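Local coordinates for protein DNA ligase (Archaeoglobus fulgidus, PDB 3GDE) that probably seals nicks in double-stranded DNA during replication, recombination and repair, spending ATP and passing through an AMP-lysine enzyme intermediate, at residues Lys35-Arg40 against Val206-Gly211; Arg192-Met195 against Asp199-Arg202; Asp44-Ile49 against Gly173-Ala178. All coordinates share one frame; numbering follows the deposited sequence.

Contact 1. Residues Lys35-Arg40 against Val206-Gly211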
ATOM      1  N   LYS A  35     -11.141  -6.014 -25.723  1.00 27.49           N
ATOM      2  CA  LYS A  35     -11.929  -7.089 -26.315  1.00 27.47           C
ATOM      3  C   LYS A  35     -12.776  -7.823 -25.280  1.00 28.07           C
ATOM      4  O   LYS A  35     -13.488  -8.796 -25.595  1.00 28.48           O
ATOM      5  CB  LYS A  35     -11.004  -8.049 -27.065  1.00 27.62           C
ATOM      6  CG  LYS A  35     -10.284  -7.393 -28.222  1.00 26.44           C
ATOM      7  CD  LYS A  35      -9.274  -8.327 -28.843  1.00 28.98           C
ATOM      8  CE  LYS A  35      -8.468  -7.622 -29.936  1.00 29.15           C
ATOM      9  NZ  LYS A  35      -7.831  -6.354 -29.427  1.00 31.13           N
ATOM     10  N   ILE A  36     -12.706  -7.349 -24.043  1.00 27.93           N
ATOM     11  CA  ILE A  36     -13.543  -7.880 -22.987  1.00 28.12           C
ATOM     12  C   ILE A  36     -14.871  -7.113 -22.985  1.00 29.12           C
ATOM     13  O   ILE A  36     -14.894  -5.888 -22.844  1.00 28.83           O
ATOM     14  CB  ILE A  36     -12.847  -7.806 -21.612  1.00 27.99           C
ATOM     15  CG1 ILE A  36     -11.441  -8.425 -21.699  1.00 27.56           C
ATOM     16  CG2 ILE A  36     -13.707  -8.496 -20.556  1.00 26.67           C
ATOM     17  CD1 ILE A  36     -10.548  -8.166 -20.504  1.00 27.16           C
ATOM     18  N   GLU A  37     -15.968  -7.845 -23.159  1.00 30.33           N
ATOM     19  CA  GLU A  37     -17.298  -7.237 -23.187  1.00 31.67           C
ATOM     20  C   GLU A  37     -18.003  -7.332 -21.847  1.00 31.70           C
ATOM     21  O   GLU A  37     -18.722  -6.418 -21.472  1.00 32.42           O
ATOM     22  CB  GLU A  37     -18.169  -7.842 -24.296  1.00 32.10           C
ATOM     23  CG  GLU A  37     -17.946  -7.198 -25.671  1.00 34.65           C
ATOM     24  CD  GLU A  37     -18.218  -5.682 -25.690  1.00 38.19           C
ATOM     25  OE1 GLU A  37     -19.096  -5.180 -24.933  1.00 39.38           O
ATOM     26  OE2 GLU A  37     -17.545  -4.991 -26.480  1.00 40.73           O
ATOM     27  N   ASP A  38     -17.782  -8.424 -21.127  1.00 31.75           N
ATOM     28  CA  ASP A  38     -18.372  -8.597 -19.812  1.00 32.37           C
ATOM     29  C   ASP A  38     -17.632  -7.731 -18.804  1.00 32.35           C
ATOM     30  O   ASP A  38     -16.433  -7.917 -18.578  1.00 32.13           O
ATOM     31  CB  ASP A  38     -18.361 -10.071 -19.395  1.00 32.60           C
ATOM     32  CG  ASP A  38     -19.003 -10.292 -18.044  1.00 34.19           C
ATOM     33  OD1 ASP A  38     -18.413  -9.887 -17.032  1.00 36.58           O
ATOM     34  OD2 ASP A  38     -20.107 -10.856 -17.979  1.00 37.11           O
ATOM     35  N   GLU A  39     -18.352  -6.794 -18.192  1.00 32.78           N
ATOM     36  CA  GLU A  39     -17.713  -5.747 -17.395  1.00 33.74           C
ATOM     37  C   GLU A  39     -17.091  -6.241 -16.078  1.00 32.94           C
ATOM     38  O   GLU A  39     -16.196  -5.596 -15.533  1.00 32.68           O
ATOM     39  CB  GLU A  39     -18.621  -4.518 -17.215  1.00 33.80           C
ATOM     40  CG  GLU A  39     -19.863  -4.719 -16.360  1.00 35.98           C
ATOM     41  CD  GLU A  39     -20.740  -3.458 -16.278  1.00 36.25           C
ATOM     42  OE1 GLU A  39     -21.051  -2.869 -17.350  1.00 40.04           O
ATOM     43  OE2 GLU A  39     -21.122  -3.071 -15.145  1.00 37.74           O
ATOM     44  N   ARG A  40     -17.555  -7.389 -15.586  1.00 32.32           N
ATOM     45  CA  ARG A  40     -16.974  -7.981 -14.380  1.00 31.96           C
ATOM     46  C   ARG A  40     -15.745  -8.850 -14.648  1.00 30.59           C
ATOM     47  O   ARG A  40     -14.895  -8.970 -13.774  1.00 30.48           O
ATOM     48  CB  ARG A  40     -18.018  -8.711 -13.536  1.00 32.58           C
ATOM     49  CG  ARG A  40     -18.773  -9.783 -14.245  1.00 35.81           C
ATOM     50  CD  ARG A  40     -20.260  -9.640 -13.945  1.00 41.21           C
ATOM     51  NE  ARG A  40     -20.633 -10.231 -12.660  1.00 44.95           N
ATOM     52  CZ  ARG A  40     -21.548 -11.190 -12.513  1.00 47.76           C
ATOM     53  NH1 ARG A  40     -22.201 -11.666 -13.571  1.00 48.27           N
ATOM     54  NH2 ARG A  40     -21.824 -11.665 -11.303  1.00 47.99           N
ATOM     55  N   VAL A 206     -15.611   2.231 -16.064  1.00 28.07           N
ATOM     56  CA  VAL A 206     -16.149   3.541 -16.428  1.00 28.41           C
ATOM     57  C   VAL A 206     -15.548   3.982 -17.763  1.00 28.99           C
ATOM     58  O   VAL A 206     -16.261   4.514 -18.610  1.00 29.24           O
ATOM     59  CB  VAL A 206     -15.937   4.595 -15.312  1.00 28.52           C
ATOM     60  CG1 VAL A 206     -16.316   6.011 -15.783  1.00 28.53           C
ATOM     61  CG2 VAL A 206     -16.760   4.221 -14.089  1.00 28.54           C
ATOM     62  N   ALA A 207     -14.253   3.728 -17.950  1.00 29.35           N
ATOM     63  CA  ALA A 207     -13.570   4.064 -19.192  1.00 30.33           C
ATOM     64  C   ALA A 207     -14.147   3.294 -20.374  1.00 30.99           C
ATOM     65  O   ALA A 207     -14.238   3.831 -21.458  1.00 31.30           O
ATOM     66  CB  ALA A 207     -12.057   3.828 -19.077  1.00 30.24           C
ATOM     67  N   LYS A 208     -14.529   2.038 -20.152  1.00 31.85           N
ATOM     68  CA  LYS A 208     -15.149   1.210 -21.175  1.00 32.90           C
ATOM     69  C   LYS A 208     -16.526   1.753 -21.583  1.00 33.45           C
ATOM     70  O   LYS A 208     -16.822   1.917 -22.768  1.00 33.39           O
ATOM     71  CB  LYS A 208     -15.285  -0.228 -20.662  1.00 33.10           C
ATOM     72  CG  LYS A 208     -15.952  -1.199 -21.635  1.00 33.59           C
ATOM     73  CD  LYS A 208     -16.486  -2.405 -20.903  1.00 35.44           C
ATOM     74  CE  LYS A 208     -16.969  -3.490 -21.850  1.00 37.47           C
ATOM     75  NZ  LYS A 208     -17.950  -3.006 -22.856  1.00 38.92           N
ATOM     76  N   LYS A 209     -17.351   2.028 -20.582  1.00 34.28           N
ATOM     77  CA  LYS A 209     -18.742   2.394 -20.792  1.00 35.49           C
ATOM     78  C   LYS A 209     -18.930   3.842 -21.247  1.00 35.52           C
ATOM     79  O   LYS A 209     -19.814   4.118 -22.060  1.00 35.65           O
ATOM     80  CB  LYS A 209     -19.551   2.135 -19.516  1.00 35.27           C
ATOM     81  CG  LYS A 209     -19.636   0.668 -19.114  1.00 36.06           C
ATOM     82  CD  LYS A 209     -20.540   0.470 -17.879  1.00 36.99           C
ATOM     83  CE  LYS A 209     -22.034   0.645 -18.228  1.00 41.19           C
ATOM     84  NZ  LYS A 209     -22.955  -0.196 -17.375  1.00 43.65           N
ATOM     85  N   GLU A 210     -18.101   4.755 -20.731  1.00 35.80           N
ATOM     86  CA  GLU A 210     -18.354   6.194 -20.884  1.00 36.10           C
ATOM     87  C   GLU A 210     -17.146   7.004 -21.354  1.00 35.64           C
ATOM     88  O   GLU A 210     -17.234   8.222 -21.490  1.00 35.38           O
ATOM     89  CB  GLU A 210     -18.894   6.793 -19.571  1.00 36.64           C
ATOM     90  CG  GLU A 210     -20.185   6.180 -19.022  1.00 38.88           C
ATOM     91  CD  GLU A 210     -21.412   6.490 -19.869  1.00 43.60           C
ATOM     92  OE1 GLU A 210     -22.212   5.556 -20.120  1.00 45.32           O
ATOM     93  OE2 GLU A 210     -21.585   7.663 -20.284  1.00 45.93           O
ATOM     94  N   GLY A 211     -16.023   6.334 -21.588  1.00 35.71           N
ATOM     95  CA  GLY A 211     -14.803   6.998 -22.049  1.00 35.86           C
ATOM     96  C   GLY A 211     -14.284   8.127 -21.162  1.00 36.25           C
ATOM     97  O   GLY A 211     -14.545   8.169 -19.957  1.00 35.42           O
TER

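Contact 2. Residues Arg192-Met195 against Asp199-Arg202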
ATOM      1  N   ARG A 192      -6.298  10.586 -12.388  1.00 29.98           N
ATOM      2  CA  ARG A 192      -7.139  11.416 -11.510  1.00 29.71           C
ATOM      3  C   ARG A 192      -8.334  10.675 -10.936  1.00 28.31           C
ATOM      4  O   ARG A 192      -8.639  10.819  -9.760  1.00 27.70           O
ATOM      5  CB  ARG A 192      -7.606  12.684 -12.229  1.00 30.16           C
ATOM      6  CG  ARG A 192      -6.744  13.892 -11.966  1.00 33.53           C
ATOM      7  CD  ARG A 192      -7.319  15.141 -12.626  1.00 39.50           C
ATOM      8  NE  ARG A 192      -6.749  15.351 -13.960  1.00 43.40           N
ATOM      9  CZ  ARG A 192      -7.442  15.320 -15.096  1.00 45.67           C
ATOM     10  NH1 ARG A 192      -8.754  15.103 -15.080  1.00 46.56           N
ATOM     11  NH2 ARG A 192      -6.817  15.519 -16.256  1.00 46.84           N
ATOM     12  N   ALA A 193      -9.005   9.891 -11.777  1.00 27.80           N
ATOM     13  CA  ALA A 193     -10.148   9.067 -11.369  1.00 27.25           C
ATOM     14  C   ALA A 193      -9.756   7.959 -10.375  1.00 27.15           C
ATOM     15  O   ALA A 193     -10.512   7.629  -9.449  1.00 26.73           O
ATOM     16  CB  ALA A 193     -10.819   8.462 -12.599  1.00 27.23           C
ATOM     17  N   TYR A 194      -8.574   7.388 -10.583  1.00 26.89           N
ATOM     18  CA  TYR A 194      -8.007   6.412  -9.667  1.00 27.40           C
ATOM     19  C   TYR A 194      -7.744   7.000  -8.279  1.00 26.97           C
ATOM     20  O   TYR A 194      -7.986   6.340  -7.257  1.00 26.45           O
ATOM     21  CB  TYR A 194      -6.711   5.833 -10.237  1.00 28.16           C
ATOM     22  CG  TYR A 194      -6.109   4.712  -9.421  1.00 29.47           C
ATOM     23  CD1 TYR A 194      -6.904   3.698  -8.880  1.00 29.58           C
ATOM     24  CD2 TYR A 194      -4.737   4.643  -9.225  1.00 31.85           C
ATOM     25  CE1 TYR A 194      -6.348   2.652  -8.153  1.00 31.07           C
ATOM     26  CE2 TYR A 194      -4.167   3.608  -8.506  1.00 33.10           C
ATOM     27  CZ  TYR A 194      -4.977   2.613  -7.971  1.00 31.91           C
ATOM     28  OH  TYR A 194      -4.397   1.588  -7.252  1.00 32.08           O
ATOM     29  N   MET A 195      -7.250   8.234  -8.250  1.00 26.60           N
ATOM     30  CA  MET A 195      -6.930   8.901  -6.987  1.00 26.62           C
ATOM     31  C   MET A 195      -8.166   9.173  -6.106  1.00 26.53           C
ATOM     32  O   MET A 195      -8.047   9.257  -4.883  1.00 26.75           O
ATOM     33  CB  MET A 195      -6.119  10.181  -7.234  1.00 26.74           C
ATOM     34  CG  MET A 195      -4.749   9.972  -7.902  1.00 26.95           C
ATOM     35  SD  MET A 195      -3.650   8.805  -7.057  1.00 27.91           S
ATOM     36  CE  MET A 195      -2.324   8.648  -8.242  1.00 29.51           C
ATOM     37  N   ASP A 199      -9.863   2.278  -6.950  1.00 27.19           N
ATOM     38  CA  ASP A 199     -10.207   1.002  -7.547  1.00 27.62           C
ATOM     39  C   ASP A 199     -10.012   1.115  -9.058  1.00 27.55           C
ATOM     40  O   ASP A 199     -10.865   1.671  -9.755  1.00 27.44           O
ATOM     41  CB  ASP A 199     -11.661   0.637  -7.210  1.00 28.17           C
ATOM     42  CG  ASP A 199     -12.033  -0.788  -7.628  1.00 29.13           C
ATOM     43  OD1 ASP A 199     -11.376  -1.378  -8.519  1.00 30.37           O
ATOM     44  OD2 ASP A 199     -13.007  -1.320  -7.063  1.00 30.40           O
ATOM     45  N   LEU A 200      -8.889   0.587  -9.555  1.00 27.54           N
ATOM     46  CA  LEU A 200      -8.568   0.625 -10.982  1.00 27.31           C
ATOM     47  C   LEU A 200      -9.538  -0.167 -11.836  1.00 26.83           C
ATOM     48  O   LEU A 200      -9.738   0.148 -13.007  1.00 26.70           O
ATOM     49  CB  LEU A 200      -7.138   0.135 -11.247  1.00 27.38           C
ATOM     50  CG  LEU A 200      -6.100   1.176 -11.659  1.00 28.51           C
ATOM     51  CD1 LEU A 200      -4.881   0.489 -12.266  1.00 28.14           C
ATOM     52  CD2 LEU A 200      -6.665   2.221 -12.641  1.00 27.02           C
ATOM     53  N   GLY A 201     -10.117  -1.211 -11.253  1.00 26.76           N
ATOM     54  CA  GLY A 201     -11.145  -2.003 -11.919  1.00 26.83           C
ATOM     55  C   GLY A 201     -12.383  -1.179 -12.213  1.00 26.79           C
ATOM     56  O   GLY A 201     -12.867  -1.165 -13.346  1.00 26.54           O
ATOM     57  N   ARG A 202     -12.882  -0.489 -11.183  1.00 27.02           N
ATOM     58  CA  ARG A 202     -13.985   0.457 -11.317  1.00 27.22           C
ATOM     59  C   ARG A 202     -13.680   1.506 -12.389  1.00 26.67           C
ATOM     60  O   ARG A 202     -14.528   1.818 -13.220  1.00 26.94           O
ATOM     61  CB  ARG A 202     -14.247   1.153  -9.976  1.00 27.74           C
ATOM     62  CG  ARG A 202     -15.713   1.416  -9.674  1.00 30.26           C
ATOM     63  CD  ARG A 202     -16.105   2.885  -9.661  1.00 33.31           C
ATOM     64  NE  ARG A 202     -15.902   3.461  -8.340  1.00 34.98           N
ATOM     65  CZ  ARG A 202     -16.626   4.436  -7.790  1.00 35.25           C
ATOM     66  NH1 ARG A 202     -17.657   4.981  -8.432  1.00 34.48           N
ATOM     67  NH2 ARG A 202     -16.307   4.865  -6.569  1.00 34.30           N
TER

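Contact 3. Residues Asp44-Ile49 against Gly173-Ala178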
ATOM      1  N   ASP A  44     -12.301  -7.792 -12.950  1.00 25.56           N
ATOM      2  CA  ASP A  44     -11.433  -8.803 -12.367  1.00 25.87           C
ATOM      3  C   ASP A  44     -10.056  -8.854 -13.030  1.00 25.18           C
ATOM      4  O   ASP A  44      -9.047  -8.939 -12.340  1.00 25.46           O
ATOM      5  CB  ASP A  44     -12.107 -10.175 -12.405  1.00 26.26           C
ATOM      6  CG  ASP A  44     -13.222 -10.303 -11.392  1.00 28.39           C
ATOM      7  OD1 ASP A  44     -13.204  -9.586 -10.365  1.00 28.28           O
ATOM      8  OD2 ASP A  44     -14.128 -11.136 -11.621  1.00 33.07           O
ATOM      9  N   VAL A  45     -10.008  -8.771 -14.355  1.00 24.12           N
ATOM     10  CA  VAL A  45      -8.723  -8.834 -15.070  1.00 23.75           C
ATOM     11  C   VAL A  45      -7.803  -7.662 -14.676  1.00 23.31           C
ATOM     12  O   VAL A  45      -6.600  -7.847 -14.501  1.00 23.02           O
ATOM     13  CB  VAL A  45      -8.931  -8.932 -16.623  1.00 23.63           C
ATOM     14  CG1 VAL A  45      -7.649  -8.616 -17.395  1.00 24.47           C
ATOM     15  CG2 VAL A  45      -9.416 -10.304 -16.993  1.00 23.34           C
ATOM     16  N   VAL A  46      -8.380  -6.469 -14.528  1.00 22.65           N
ATOM     17  CA  VAL A  46      -7.600  -5.287 -14.191  1.00 22.50           C
ATOM     18  C   VAL A  46      -6.994  -5.427 -12.783  1.00 22.29           C
ATOM     19  O   VAL A  46      -5.796  -5.189 -12.586  1.00 21.53           O
ATOM     20  CB  VAL A  46      -8.415  -3.970 -14.357  1.00 22.55           C
ATOM     21  CG1 VAL A  46      -7.673  -2.792 -13.746  1.00 20.91           C
ATOM     22  CG2 VAL A  46      -8.681  -3.703 -15.835  1.00 21.80           C
ATOM     23  N   LEU A  47      -7.824  -5.833 -11.824  1.00 22.12           N
ATOM     24  CA  LEU A  47      -7.337  -6.170 -10.492  1.00 22.39           C
ATOM     25  C   LEU A  47      -6.302  -7.289 -10.542  1.00 21.96           C
ATOM     26  O   LEU A  47      -5.155  -7.078 -10.144  1.00 21.65           O
ATOM     27  CB  LEU A  47      -8.493  -6.520  -9.549  1.00 22.23           C
ATOM     28  CG  LEU A  47      -9.004  -5.349  -8.704  1.00 24.38           C
ATOM     29  CD1 LEU A  47      -9.695  -4.298  -9.553  1.00 24.43           C
ATOM     30  CD2 LEU A  47      -9.922  -5.823  -7.564  1.00 25.19           C
ATOM     31  N   PHE A  48      -6.699  -8.451 -11.064  1.00 21.91           N
ATOM     32  CA  PHE A  48      -5.852  -9.645 -11.070  1.00 22.27           C
ATOM     33  C   PHE A  48      -4.455  -9.448 -11.678  1.00 23.08           C
ATOM     34  O   PHE A  48      -3.474  -9.961 -11.145  1.00 22.66           O
ATOM     35  CB  PHE A  48      -6.559 -10.839 -11.734  1.00 21.88           C
ATOM     36  CG  PHE A  48      -7.779 -11.333 -10.982  1.00 21.64           C
ATOM     37  CD1 PHE A  48      -8.183 -10.737  -9.790  1.00 21.64           C
ATOM     38  CD2 PHE A  48      -8.507 -12.412 -11.460  1.00 20.41           C
ATOM     39  CE1 PHE A  48      -9.303 -11.195  -9.104  1.00 22.33           C
ATOM     40  CE2 PHE A  48      -9.617 -12.882 -10.781  1.00 20.50           C
ATOM     41  CZ  PHE A  48     -10.028 -12.270  -9.607  1.00 21.30           C
ATOM     42  N   ILE A  49      -4.350  -8.699 -12.775  1.00 24.15           N
ATOM     43  CA  ILE A  49      -3.039  -8.489 -13.403  1.00 25.10           C
ATOM     44  C   ILE A  49      -2.072  -7.695 -12.501  1.00 25.25           C
ATOM     45  O   ILE A  49      -0.844  -7.828 -12.624  1.00 24.80           O
ATOM     46  CB  ILE A  49      -3.158  -7.869 -14.828  1.00 25.34           C
ATOM     47  CG1 ILE A  49      -1.832  -7.981 -15.588  1.00 25.65           C
ATOM     48  CG2 ILE A  49      -3.650  -6.421 -14.758  1.00 25.92           C
ATOM     49  CD1 ILE A  49      -1.959  -7.770 -17.103  1.00 26.20           C
ATOM     50  N   GLY A 173       1.579   2.108 -13.106  1.00 27.19           N
ATOM     51  CA  GLY A 173       1.852   3.018 -14.218  1.00 27.07           C
ATOM     52  C   GLY A 173       1.499   2.422 -15.576  1.00 27.20           C
ATOM     53  O   GLY A 173       0.843   3.057 -16.398  1.00 26.82           O
ATOM     54  N   ILE A 174       1.936   1.190 -15.813  1.00 27.13           N
ATOM     55  CA  ILE A 174       1.581   0.500 -17.049  1.00 26.85           C
ATOM     56  C   ILE A 174       0.059   0.327 -17.160  1.00 27.18           C
ATOM     57  O   ILE A 174      -0.528   0.621 -18.206  1.00 26.90           O
ATOM     58  CB  ILE A 174       2.332  -0.826 -17.179  1.00 26.68           C
ATOM     59  CG1 ILE A 174       3.801  -0.540 -17.501  1.00 25.14           C
ATOM     60  CG2 ILE A 174       1.668  -1.735 -18.233  1.00 25.87           C
ATOM     61  CD1 ILE A 174       4.723  -1.737 -17.330  1.00 24.20           C
ATOM     62  N   MET A 175      -0.581  -0.090 -16.070  1.00 27.41           N
ATOM     63  CA  MET A 175      -2.036  -0.274 -16.065  1.00 28.02           C
ATOM     64  C   MET A 175      -2.851   0.995 -16.345  1.00 28.10           C
ATOM     65  O   MET A 175      -3.815   0.940 -17.111  1.00 27.02           O
ATOM     66  CB  MET A 175      -2.498  -0.940 -14.777  1.00 28.44           C
ATOM     67  CG  MET A 175      -2.167  -2.417 -14.718  1.00 30.67           C
ATOM     68  SD  MET A 175      -2.794  -3.352 -16.132  1.00 35.84           S
ATOM     69  CE  MET A 175      -4.563  -3.051 -15.949  1.00 30.33           C
ATOM     70  N   ARG A 176      -2.468   2.115 -15.717  1.00 28.69           N
ATOM     71  CA  ARG A 176      -3.067   3.437 -15.990  1.00 29.39           C
ATOM     72  C   ARG A 176      -2.962   3.740 -17.487  1.00 28.76           C
ATOM     73  O   ARG A 176      -3.944   4.108 -18.122  1.00 28.91           O
ATOM     74  CB  ARG A 176      -2.387   4.552 -15.154  1.00 29.23           C
ATOM     75  CG  ARG A 176      -2.460   5.972 -15.778  1.00 30.62           C
ATOM     76  CD  ARG A 176      -1.482   7.002 -15.185  1.00 31.20           C
ATOM     77  NE  ARG A 176      -0.139   6.462 -14.955  1.00 38.79           N
ATOM     78  CZ  ARG A 176       0.964   6.801 -15.628  1.00 40.81           C
ATOM     79  NH1 ARG A 176       0.919   7.708 -16.602  1.00 42.65           N
ATOM     80  NH2 ARG A 176       2.127   6.226 -15.322  1.00 42.19           N
ATOM     81  N   ASP A 177      -1.765   3.549 -18.034  1.00 28.58           N
ATOM     82  CA  ASP A 177      -1.469   3.852 -19.427  1.00 28.29           C
ATOM     83  C   ASP A 177      -2.209   2.924 -20.395  1.00 28.05           C
ATOM     84  O   ASP A 177      -2.628   3.354 -21.477  1.00 28.25           O
ATOM     85  CB  ASP A 177       0.043   3.766 -19.680  1.00 28.38           C
ATOM     86  CG  ASP A 177       0.826   4.918 -19.052  1.00 28.76           C
ATOM     87  OD1 ASP A 177       0.216   5.887 -18.567  1.00 29.98           O
ATOM     88  OD2 ASP A 177       2.074   4.860 -19.055  1.00 29.00           O
ATOM     89  N   ALA A 178      -2.360   1.660 -20.001  1.00 27.33           N
ATOM     90  CA  ALA A 178      -3.025   0.645 -20.819  1.00 26.58           C
ATOM     91  C   ALA A 178      -4.532   0.867 -20.858  1.00 26.28           C
ATOM     92  O   ALA A 178      -5.168   0.693 -21.902  1.00 26.71           O
ATOM     93  CB  ALA A 178      -2.696  -0.746 -20.306  1.00 26.02           C
TER

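Contact 1. Residues Lys35-Arg40 against Val206-Gly211
Glu-39 and Lys-208 bring the two backbones nearest, their CA atoms 8.3 Å apart, where the turn before one helix of the all-helical DNA-binding domain, helix 39-49, meets the side of another, helix 200-216. The two are bridged at the surface by two lysine-glutamate pairs, the hydrogen bond of the second weak. Asp-38 is the N-cap of helix 39-49; Ile-36 and Glu-37 lie in the turn before it. Lys-208 reaches across with its CG anti to the backbone N (chi1 179°) and is extended as far as CE, the bend at chi4 setting NZ. CE lies 3.3 Å from Ile-36 O, close to the Glu-37 carbonyl as well, while NZ turns on to Glu-37 OE1 at 3.2 Å. Glu-37 starts away from the helix, and its bend at chi2 (-59°) returns the carboxylate; NZ meets OE1 from above the carboxylate plane, 53° out of it. With Lys-208 cut back to an alanine, the Glu-37 carboxylate would probably lose its positive partner and a gap open beside the carbonyls of Ile-36 and Glu-37. Lys-208 also packs on Leu-42 and Phe-183. Glu-39, extended beyond CG, makes the second bridge: its OE1 takes a weak bond from Lys-209 NZ at 3.3 Å, and the same oxygen rests 3.4 Å from Lys-209 CD.

Contact 2. Residues Arg192-Met195 against Asp199-Arg202
Tyr-194 of helix 187-197 lays its ring against the start of helix 200-216, where Leu-200 covers one face. From CB the side chain leaves with CG anti to the backbone N (chi1 -174°), a turn that carries the ring across to the segment 199-202. CG comes within 4.1 Å of Leu-200 CD2. The next atoms, CD1 and CE1, run beside the backbone: CE1 is 3.6 Å from Leu-200 N and 3.7 Å from Asp-199 N, the latter amide lying at the ring's edge, near its plane. Leu-200 CG stands over the face, 3.9 Å from the ring centroid and 16° off the normal, a CH-pi contact in which the two side chains cross at about a right angle. Tyr-194 CZ is 4.1 Å from the same Leu-200 CG, and at the tip the hydroxyl is hydrogen-bonded to Glu-172 OE2, tying the polar end to the head of helix 172-182. In the same turn, Asp-199 OD1 accepts from Arg-202 N at 3.2 Å along a nearly straight bond (166°), from well above the carboxylate plane, and from Gly-201 N more weakly; OD2 is hydrogen-bonded to Tyr-43 OH. The whole is a short loop joining two successive helices of the all-helical domain, with an aspartate N-cap on the second and the leucine after that cap laid over the face of a tyrosine from the first.

Contact 3. Residues Asp44-Ile49 against Gly173-Ala178
Between the segments 44-49 and 173-178 the backbones come nearest at Val-46 and Met-175, with 7.7 Å between their CA atoms. Met-175 carries its side of the contact alone. Its chain folds twice, and the bends at chi2 (-55°) and chi3 (-61°) turn SD and CE to the other helix. SD lies 3.5 Å from Ile-49 CG2. The terminal CE lodges between two partners, 3.7 Å from that same Ile-49 CG2 and 3.8 Å from Val-46 CG1. Val-46 and Ile-49 are three residues apart and thus share a flank of helix 39-49, which is why one methionine can touch both. In Ile-49 the CG2 branch, between backbone N and carbonyl carbon, does the touching. This is helix-helix packing in the core of the N-terminal, all-helical DNA-binding domain, and entirely apolar. Farther round helix 39-49, Asp-44 forms salt bridges with Arg-118 and Arg-121, and Phe-48 packs on Val-117 and Phe-9. At the start of the segment 173-178, backbone bonds join Gly-173 to Pro-456 and Ile-174 to Val-457 in the OB-fold region, consistent with the closed conformation. Val-46 adds its second branch more loosely, CG2 standing 4.2 Å from Met-175 CE.

How the contacts relate
Contact 1 lies at the surface and relies on charge; contacts 2 and 3 are buried and rely mostly on apolar packing, an aromatic face in one and a methionine in the other. The start of helix 39-49 meets helix 200-216 in contact 1; its later turns meet helix 172-182 in contact 3. Helix 200-216 likewise serves contacts 1 and 2, which adjoin along the chain. Contacts 2 and 3 have centres about 10 Å apart and share packing: Leu-200 CD1 lies 3.7 Å from Met-175 CB, and Leu-47 CD1 is 3.5 Å from Asp-199 OD1. Contact 1 joins contact 3 more loosely, through Ile-36 and Val-45.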